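Local coordinates for DegV domain-containing protein Cgl2349/cg2579 (Corynebacterium glutamicum, PDB 3EGL) that binds long-chain fatty acids such as palmitate and may take part in lipid transport or fatty acid metabolism, at residues 10-22 / 237-249. Sequence-based numbering, arbitrary orientation.
Sequences VDSSACLPTHVAE and SFMSVDIDPTLAV. With PLM (palmitic acid), chain D.
In the DegV fold a fatty acid lies between two lobes, each built on its own beta-sheet, and the loop leaving strand 7-11 meets the turn between edge strand 237-242 and helix 245-251 beside that ligand through Ser12, Cys15 and Asp244. The polar centre is Asp244, the N-cap of helix 245-251. Its CG stands anti to the backbone N (chi1 174°), which carries the carboxylate across to the loop. There Ser12 OG donates to Asp244 OD2 at 2.5 Å, arriving from above the carboxylate plane, 46° out of it, while Asp244 OD1 takes a weak capping bond from Thr246 N. One carboxylate thus serves both its own helix and the opposite lobe. The partner is positioned in turn, since Ser12 OG is also hydrogen-bonded to Leu31 N.

Next along the loop, Cys15 SG accepts a fairly straight N-H...S bond from Asp244 N (3.5 Å, 161°), a usual length for sulfur. A water extends the polar seam, donating to Cys15 O at 3.1 Å and accepting from Asp242 N at 3.0 Å.

Farther from the ligand the contact turns apolar. Pro17 turns CG and CD of its ring to the strand: CD lies 3.6 Å from Val241 CG1, and the extended selenomethionine Met239 brings its CE to 3.7 Å from the same Pro17 CD. At the other end Leu247 packs its CD2 on Ser13 CB and sets its CB 3.7 Å from palmitate CC; Thr42 and Ser76 hydrogen-bond the ligand. Met104 of helix 104-116 touches Met239 and Val241, and strand 209-215 pairs with strand 237-242 within the second sheet.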
ATOM      1  N   VAL A  10       0.882  -5.462  -9.319  1.00 23.19           N
ATOM      2  CA  VAL A  10       0.278  -5.059  -8.047  1.00 22.86           C
ATOM      3  C   VAL A  10      -1.223  -4.931  -8.284  1.00 23.68           C
ATOM      4  O   VAL A  10      -1.692  -5.047  -9.404  1.00 23.38           O
ATOM      5  CB  VAL A  10       0.801  -3.659  -7.495  1.00 22.35           C
ATOM      6  CG1 VAL A  10       2.272  -3.663  -7.305  1.00 20.63           C
ATOM      7  CG2 VAL A  10       0.421  -2.516  -8.430  1.00 19.69           C
ATOM      8  N   ASP A  11      -1.963  -4.668  -7.213  1.00 24.08           N
ATOM      9  CA  ASP A  11      -3.360  -4.348  -7.348  1.00 24.30           C
ATOM     10  C   ASP A  11      -3.503  -2.828  -7.122  1.00 24.36           C
ATOM     11  O   ASP A  11      -2.489  -2.134  -6.862  1.00 23.63           O
ATOM     12  CB  ASP A  11      -4.220  -5.223  -6.432  1.00 23.47           C
ATOM     13  CG  ASP A  11      -3.891  -5.049  -4.933  1.00 27.20           C
ATOM     14  OD1 ASP A  11      -4.183  -3.943  -4.414  1.00 29.22           O
ATOM     15  OD2 ASP A  11      -3.387  -6.019  -4.269  1.00 26.19           O
ATOM     16  N   SER A  12      -4.729  -2.317  -7.249  1.00 23.00           N
ATOM     17  CA  SER A  12      -4.956  -0.873  -7.198  1.00 23.74           C
ATOM     18  C   SER A  12      -4.671  -0.302  -5.795  1.00 23.58           C
ATOM     19  O   SER A  12      -4.325   0.869  -5.670  1.00 22.96           O
ATOM     20  CB  SER A  12      -6.380  -0.528  -7.648  1.00 22.96           C
ATOM     21  OG  SER A  12      -7.256  -1.101  -6.693  1.00 23.20           O
ATOM     22  N   SER A  13      -4.808  -1.130  -4.757  1.00 23.52           N
ATOM     23  CA  SER A  13      -4.492  -0.676  -3.407  1.00 24.37           C
ATOM     24  C   SER A  13      -3.046  -0.177  -3.226  1.00 25.21           C
ATOM     25  O   SER A  13      -2.781   0.546  -2.255  1.00 25.95           O
ATOM     26  CB  SER A  13      -4.801  -1.726  -2.329  1.00 23.53           C
ATOM     27  OG  SER A  13      -3.884  -2.793  -2.403  1.00 24.69           O
ATOM     28  N   ALA A  14      -2.115  -0.553  -4.113  1.00 24.10           N
ATOM     29  CA  ALA A  14      -0.762   0.004  -3.995  1.00 24.40           C
ATOM     30  C   ALA A  14      -0.716   1.534  -4.194  1.00 24.77           C
ATOM     31  O   ALA A  14       0.294   2.156  -3.860  1.00 24.90           O
ATOM     32  CB  ALA A  14       0.249  -0.696  -4.959  1.00 22.42           C
ATOM     33  N   CYS A  15      -1.755   2.103  -4.814  1.00 24.85           N
ATOM     34  CA  CYS A  15      -1.841   3.545  -5.101  1.00 27.14           C
ATOM     35  C   CYS A  15      -0.822   4.143  -6.083  1.00 27.50           C
ATOM     36  O   CYS A  15      -0.559   5.353  -6.024  1.00 28.21           O
ATOM     37  CB  CYS A  15      -1.810   4.380  -3.808  1.00 26.48           C
ATOM     38  SG  CYS A  15      -3.157   3.964  -2.684  1.00 29.44           S
ATOM     39  N   LEU A  16      -0.242   3.339  -6.961  1.00 27.07           N
ATOM     40  CA  LEU A  16       0.733   3.910  -7.856  1.00 27.50           C
ATOM     41  C   LEU A  16       0.002   4.859  -8.770  1.00 28.03           C
ATOM     42  O   LEU A  16      -1.074   4.537  -9.258  1.00 28.09           O
ATOM     43  CB  LEU A  16       1.426   2.857  -8.702  1.00 27.61           C
ATOM     44  CG  LEU A  16       2.432   1.978  -7.980  1.00 27.96           C
ATOM     45  CD1 LEU A  16       2.761   0.824  -8.930  1.00 31.16           C
ATOM     46  CD2 LEU A  16       3.684   2.759  -7.590  1.00 23.67           C
ATOM     47  N   PRO A  17       0.568   6.055  -8.991  1.00 28.69           N
ATOM     48  CA  PRO A  17      -0.009   6.897 -10.045  1.00 28.77           C
ATOM     49  C   PRO A  17       0.059   6.161 -11.361  1.00 29.73           C
ATOM     50  O   PRO A  17       1.013   5.415 -11.646  1.00 28.36           O
ATOM     51  CB  PRO A  17       0.907   8.109 -10.074  1.00 28.39           C
ATOM     52  CG  PRO A  17       1.424   8.188  -8.672  1.00 29.05           C
ATOM     53  CD  PRO A  17       1.667   6.734  -8.282  1.00 28.23           C
ATOM     54  N   THR A  18      -0.994   6.349 -12.134  1.00 31.26           N
ATOM     55  CA  THR A  18      -1.142   5.692 -13.409  1.00 33.07           C
ATOM     56  C   THR A  18       0.068   5.841 -14.305  1.00 33.05           C
ATOM     57  O   THR A  18       0.577   4.846 -14.800  1.00 33.23           O
ATOM     58  CB  THR A  18      -2.421   6.164 -14.092  1.00 33.84           C
ATOM     59  OG1 THR A  18      -3.526   5.670 -13.316  1.00 36.88           O
ATOM     60  CG2 THR A  18      -2.541   5.585 -15.482  1.00 34.56           C
ATOM     61  N   HIS A  19       0.554   7.065 -14.483  1.00 33.55           N
ATOM     62  CA  HIS A  19       1.680   7.297 -15.398  1.00 33.57           C
ATOM     63  C   HIS A  19       2.987   6.649 -14.898  1.00 32.94           C
ATOM     64  O   HIS A  19       3.812   6.220 -15.710  1.00 33.71           O
ATOM     65  CB  HIS A  19       1.863   8.799 -15.685  1.00 34.04           C
ATOM     66  CG  HIS A  19       2.417   9.554 -14.519  1.00 35.93           C
ATOM     67  ND1 HIS A  19       1.627   9.989 -13.471  1.00 36.82           N
ATOM     68  CD2 HIS A  19       3.693   9.879 -14.194  1.00 36.41           C
ATOM     69  CE1 HIS A  19       2.395  10.575 -12.564  1.00 37.93           C
ATOM     70  NE2 HIS A  19       3.649  10.530 -12.985  1.00 36.55           N
ATOM     71  N   VAL A  20       3.170   6.542 -13.579  1.00 31.80           N
ATOM     72  CA  VAL A  20       4.295   5.791 -13.014  1.00 31.14           C
ATOM     73  C   VAL A  20       4.210   4.278 -13.312  1.00 31.81           C
ATOM     74  O   VAL A  20       5.193   3.659 -13.775  1.00 32.65           O
ATOM     75  CB  VAL A  20       4.388   6.013 -11.495  1.00 31.47           C
ATOM     76  CG1 VAL A  20       5.472   5.135 -10.857  1.00 30.56           C
ATOM     77  CG2 VAL A  20       4.617   7.504 -11.181  1.00 31.81           C
ATOM     78  N   ALA A  21       3.048   3.678 -13.048  1.00 30.91           N
ATOM     79  CA  ALA A  21       2.838   2.263 -13.360  1.00 30.50           C
ATOM     80  C   ALA A  21       3.114   2.019 -14.840  1.00 30.40           C
ATOM     81  O   ALA A  21       3.822   1.073 -15.200  1.00 30.06           O
ATOM     82  CB  ALA A  21       1.426   1.824 -12.979  1.00 29.59           C
ATOM     83  N   GLU A  22       2.585   2.898 -15.683  1.00 31.16           N
ATOM     84  CA  GLU A  22       2.857   2.860 -17.132  1.00 33.23           C
ATOM     85  C   GLU A  22       4.338   3.027 -17.507  1.00 32.96           C
ATOM     86  O   GLU A  22       4.886   2.182 -18.214  1.00 33.30           O
ATOM     87  CB  GLU A  22       1.999   3.860 -17.900  1.00 33.40           C
ATOM     88  CG  GLU A  22       0.621   3.309 -18.239  1.00 38.32           C
ATOM     89  CD  GLU A  22      -0.370   4.407 -18.643  1.00 46.23           C
ATOM     90  OE1 GLU A  22       0.016   5.606 -18.633  1.00 50.40           O
ATOM     91  OE2 GLU A  22      -1.536   4.073 -18.980  1.00 49.22           O
ATOM     92  N   SER A 237      12.707  12.582   0.058  1.00 32.26           N
ATOM     93  CA  SER A 237      11.921  12.922  -1.136  1.00 32.90           C
ATOM     94  C   SER A 237      10.447  12.698  -0.934  1.00 32.64           C
ATOM     95  O   SER A 237      10.050  11.863  -0.124  1.00 32.74           O
ATOM     96  CB  SER A 237      12.421  12.222  -2.398  1.00 33.17           C
ATOM     97  OG  SER A 237      12.714  10.878  -2.139  1.00 37.29           O
ATOM     98  N   PHE A 238       9.640  13.467  -1.664  1.00 32.17           N
ATOM     99  CA  PHE A 238       8.210  13.478  -1.428  1.00 32.12           C
ATOM    100  C   PHE A 238       7.426  13.279  -2.692  1.00 31.61           C
ATOM    101  O   PHE A 238       7.599  13.976  -3.662  1.00 32.00           O
ATOM    102  CB  PHE A 238       7.776  14.749  -0.696  1.00 32.48           C
ATOM    103  CG  PHE A 238       8.432  14.909   0.654  1.00 34.18           C
ATOM    104  CD1 PHE A 238       7.711  14.637   1.832  1.00 33.33           C
ATOM    105  CD2 PHE A 238       9.777  15.311   0.749  1.00 32.87           C
ATOM    106  CE1 PHE A 238       8.328  14.774   3.086  1.00 33.40           C
ATOM    107  CE2 PHE A 238      10.405  15.444   1.994  1.00 33.62           C
ATOM    108  CZ  PHE A 238       9.690  15.184   3.164  1.00 34.21           C
HETATM  109  N   MSE A 239       6.517  12.334  -2.639  1.00 31.03           N
HETATM  110  CA  MSE A 239       5.690  12.017  -3.756  1.00 30.40           C
HETATM  111  C   MSE A 239       4.202  12.142  -3.340  1.00 29.76           C
HETATM  112  O   MSE A 239       3.837  11.860  -2.207  1.00 29.57           O
HETATM  113  CB  MSE A 239       6.073  10.602  -4.144  1.00 30.56           C
HETATM  114  CG  MSE A 239       5.268  10.014  -5.196  1.00 32.22           C
HETATM  115 SE   MSE A 239       5.929   8.283  -5.548  0.71 31.75          SE
HETATM  116  CE  MSE A 239       4.883   8.072  -7.129  1.00 29.17           C
ATOM    117  N   SER A 240       3.353  12.598  -4.241  1.00 29.46           N
ATOM    118  CA  SER A 240       1.911  12.667  -3.989  1.00 29.45           C
ATOM    119  C   SER A 240       1.201  11.524  -4.684  1.00 28.69           C
ATOM    120  O   SER A 240       1.504  11.253  -5.826  1.00 29.01           O
ATOM    121  CB  SER A 240       1.350  13.939  -4.593  1.00 29.57           C
ATOM    122  OG  SER A 240       1.776  15.039  -3.836  1.00 32.09           O
ATOM    123  N   VAL A 241       0.249  10.871  -4.012  1.00 28.08           N
ATOM    124  CA  VAL A 241      -0.600   9.873  -4.660  1.00 26.72           C
ATOM    125  C   VAL A 241      -2.045  10.057  -4.233  1.00 27.62           C
ATOM    126  O   VAL A 241      -2.358  10.719  -3.239  1.00 27.12           O
ATOM    127  CB  VAL A 241      -0.133   8.402  -4.417  1.00 26.99           C
ATOM    128  CG1 VAL A 241       1.231   8.157  -4.992  1.00 23.49           C
ATOM    129  CG2 VAL A 241      -0.166   8.026  -2.927  1.00 26.50           C
ATOM    130  N   ASP A 242      -2.937   9.503  -5.035  1.00 28.29           N
ATOM    131  CA  ASP A 242      -4.336   9.447  -4.700  1.00 28.48           C
ATOM    132  C   ASP A 242      -4.558   8.116  -4.081  1.00 28.31           C
ATOM    133  O   ASP A 242      -4.039   7.100  -4.572  1.00 28.10           O
ATOM    134  CB  ASP A 242      -5.168   9.510  -5.960  1.00 28.67           C
ATOM    135  CG  ASP A 242      -5.090  10.848  -6.625  1.00 31.40           C
ATOM    136  OD1 ASP A 242      -5.001  11.877  -5.912  1.00 33.01           O
ATOM    137  OD2 ASP A 242      -5.145  10.874  -7.867  1.00 36.08           O
ATOM    138  N   ILE A 243      -5.323   8.122  -2.997  1.00 28.26           N
ATOM    139  CA  ILE A 243      -5.746   6.898  -2.365  1.00 28.18           C
ATOM    140  C   ILE A 243      -6.710   6.149  -3.295  1.00 28.38           C
ATOM    141  O   ILE A 243      -7.686   6.713  -3.802  1.00 28.39           O
ATOM    142  CB  ILE A 243      -6.363   7.176  -0.983  1.00 28.44           C
ATOM    143  CG1 ILE A 243      -5.241   7.621   0.004  1.00 29.35           C
ATOM    144  CG2 ILE A 243      -7.084   5.924  -0.474  1.00 27.84           C
ATOM    145  CD1 ILE A 243      -5.709   8.285   1.383  1.00 27.86           C
ATOM    146  N   ASP A 244      -6.402   4.880  -3.544  1.00 28.29           N
ATOM    147  CA  ASP A 244      -7.217   4.008  -4.403  1.00 27.86           C
ATOM    148  C   ASP A 244      -8.706   4.155  -4.026  1.00 26.62           C
ATOM    149  O   ASP A 244      -9.041   4.067  -2.873  1.00 27.39           O
ATOM    150  CB  ASP A 244      -6.716   2.548  -4.278  1.00 26.93           C
ATOM    151  CG  ASP A 244      -7.595   1.527  -5.016  1.00 29.95           C
ATOM    152  OD1 ASP A 244      -8.358   1.872  -5.957  1.00 34.18           O
ATOM    153  OD2 ASP A 244      -7.545   0.332  -4.642  1.00 32.29           O
ATOM    154  N   PRO A 245      -9.602   4.373  -5.000  1.00 26.21           N
ATOM    155  CA  PRO A 245     -11.046   4.498  -4.602  1.00 26.19           C
ATOM    156  C   PRO A 245     -11.575   3.306  -3.780  1.00 26.71           C
ATOM    157  O   PRO A 245     -12.496   3.485  -2.981  1.00 27.26           O
ATOM    158  CB  PRO A 245     -11.795   4.609  -5.957  1.00 25.41           C
ATOM    159  CG  PRO A 245     -10.756   5.180  -6.905  1.00 24.49           C
ATOM    160  CD  PRO A 245      -9.412   4.569  -6.450  1.00 24.98           C
ATOM    161  N   THR A 246     -10.990   2.113  -3.956  1.00 26.64           N
ATOM    162  CA  THR A 246     -11.397   0.952  -3.179  1.00 26.73           C
ATOM    163  C   THR A 246     -11.097   1.163  -1.710  1.00 26.14           C
ATOM    164  O   THR A 246     -11.906   0.787  -0.854  1.00 25.69           O
ATOM    165  CB  THR A 246     -10.717  -0.340  -3.657  1.00 27.34           C
ATOM    166  OG1 THR A 246     -10.974  -0.504  -5.056  1.00 32.05           O
ATOM    167  CG2 THR A 246     -11.296  -1.556  -2.940  1.00 25.81           C
ATOM    168  N   LEU A 247      -9.938   1.756  -1.426  1.00 24.61           N
ATOM    169  CA  LEU A 247      -9.596   2.071  -0.067  1.00 24.45           C
ATOM    170  C   LEU A 247     -10.392   3.267   0.437  1.00 24.53           C
ATOM    171  O   LEU A 247     -10.697   3.340   1.620  1.00 25.41           O
ATOM    172  CB  LEU A 247      -8.086   2.283   0.095  1.00 23.75           C
ATOM    173  CG  LEU A 247      -7.181   1.191  -0.507  1.00 23.22           C
ATOM    174  CD1 LEU A 247      -5.702   1.588  -0.359  1.00 20.39           C
ATOM    175  CD2 LEU A 247      -7.465  -0.200   0.119  1.00 18.43           C
ATOM    176  N   ALA A 248     -10.755   4.186  -0.457  1.00 24.65           N
ATOM    177  CA  ALA A 248     -11.443   5.423  -0.057  1.00 24.57           C
ATOM    178  C   ALA A 248     -12.800   5.071   0.496  1.00 24.58           C
ATOM    179  O   ALA A 248     -13.309   5.741   1.428  1.00 25.20           O
ATOM    180  CB  ALA A 248     -11.574   6.399  -1.216  1.00 24.30           C
ATOM    181  N   VAL A 249     -13.370   3.978  -0.025  1.00 23.42           N
ATOM    182  CA  VAL A 249     -14.601   3.455   0.553  1.00 21.85           C
ATOM    183  C   VAL A 249     -14.452   3.248   2.083  1.00 22.86           C
ATOM    184  O   VAL A 249     -15.381   3.549   2.851  1.00 23.11           O
ATOM    185  CB  VAL A 249     -15.022   2.123  -0.084  1.00 22.36           C
ATOM    186  CG1 VAL A 249     -16.189   1.534   0.708  1.00 20.97           C
ATOM    187  CG2 VAL A 249     -15.339   2.276  -1.602  1.00 17.39           C
TER
HETATM  188  C1  PLM D 275     -11.308  -5.902  -0.208  1.00 33.86           C
HETATM  189  O1  PLM D 275     -10.679  -6.880   0.234  1.00 34.50           O
HETATM  190  O2  PLM D 275     -12.535  -5.864  -0.023  1.00 35.94           O
HETATM  191  C2  PLM D 275     -10.643  -4.763  -0.922  1.00 32.48           C
HETATM  192  C3  PLM D 275      -9.709  -4.060   0.059  1.00 32.61           C
HETATM  193  C4  PLM D 275     -10.364  -3.141   1.059  1.00 29.76           C
HETATM  194  C5  PLM D 275      -9.337  -2.955   2.174  1.00 29.72           C
HETATM  195  C6  PLM D 275      -9.757  -1.919   3.185  1.00 29.49           C
HETATM  196  C7  PLM D 275      -8.700  -1.846   4.264  1.00 33.51           C
HETATM  197  C8  PLM D 275      -8.762  -0.573   5.122  1.00 35.50           C
HETATM  198  C9  PLM D 275      -8.223   0.628   4.342  1.00 39.16           C
HETATM  199  CA  PLM D 275      -7.726   1.756   5.259  1.00 42.05           C
HETATM  200  CB  PLM D 275      -7.635   3.099   4.547  1.00 42.46           C
HETATM  201  CC  PLM D 275      -6.675   3.181   3.350  1.00 43.38           C
HETATM  202  CD  PLM D 275      -5.292   3.626   3.795  1.00 43.65           C
HETATM  203  CE  PLM D 275      -4.515   4.335   2.703  1.00 41.57           C
HETATM  204  CF  PLM D 275      -3.322   3.493   2.241  1.00 41.04           C
HETATM  205  CG  PLM D 275      -2.006   3.828   2.939  1.00 36.32           C
HETATM  206  O   HOH W   1      -2.131   7.656  -7.272  1.00 32.42           O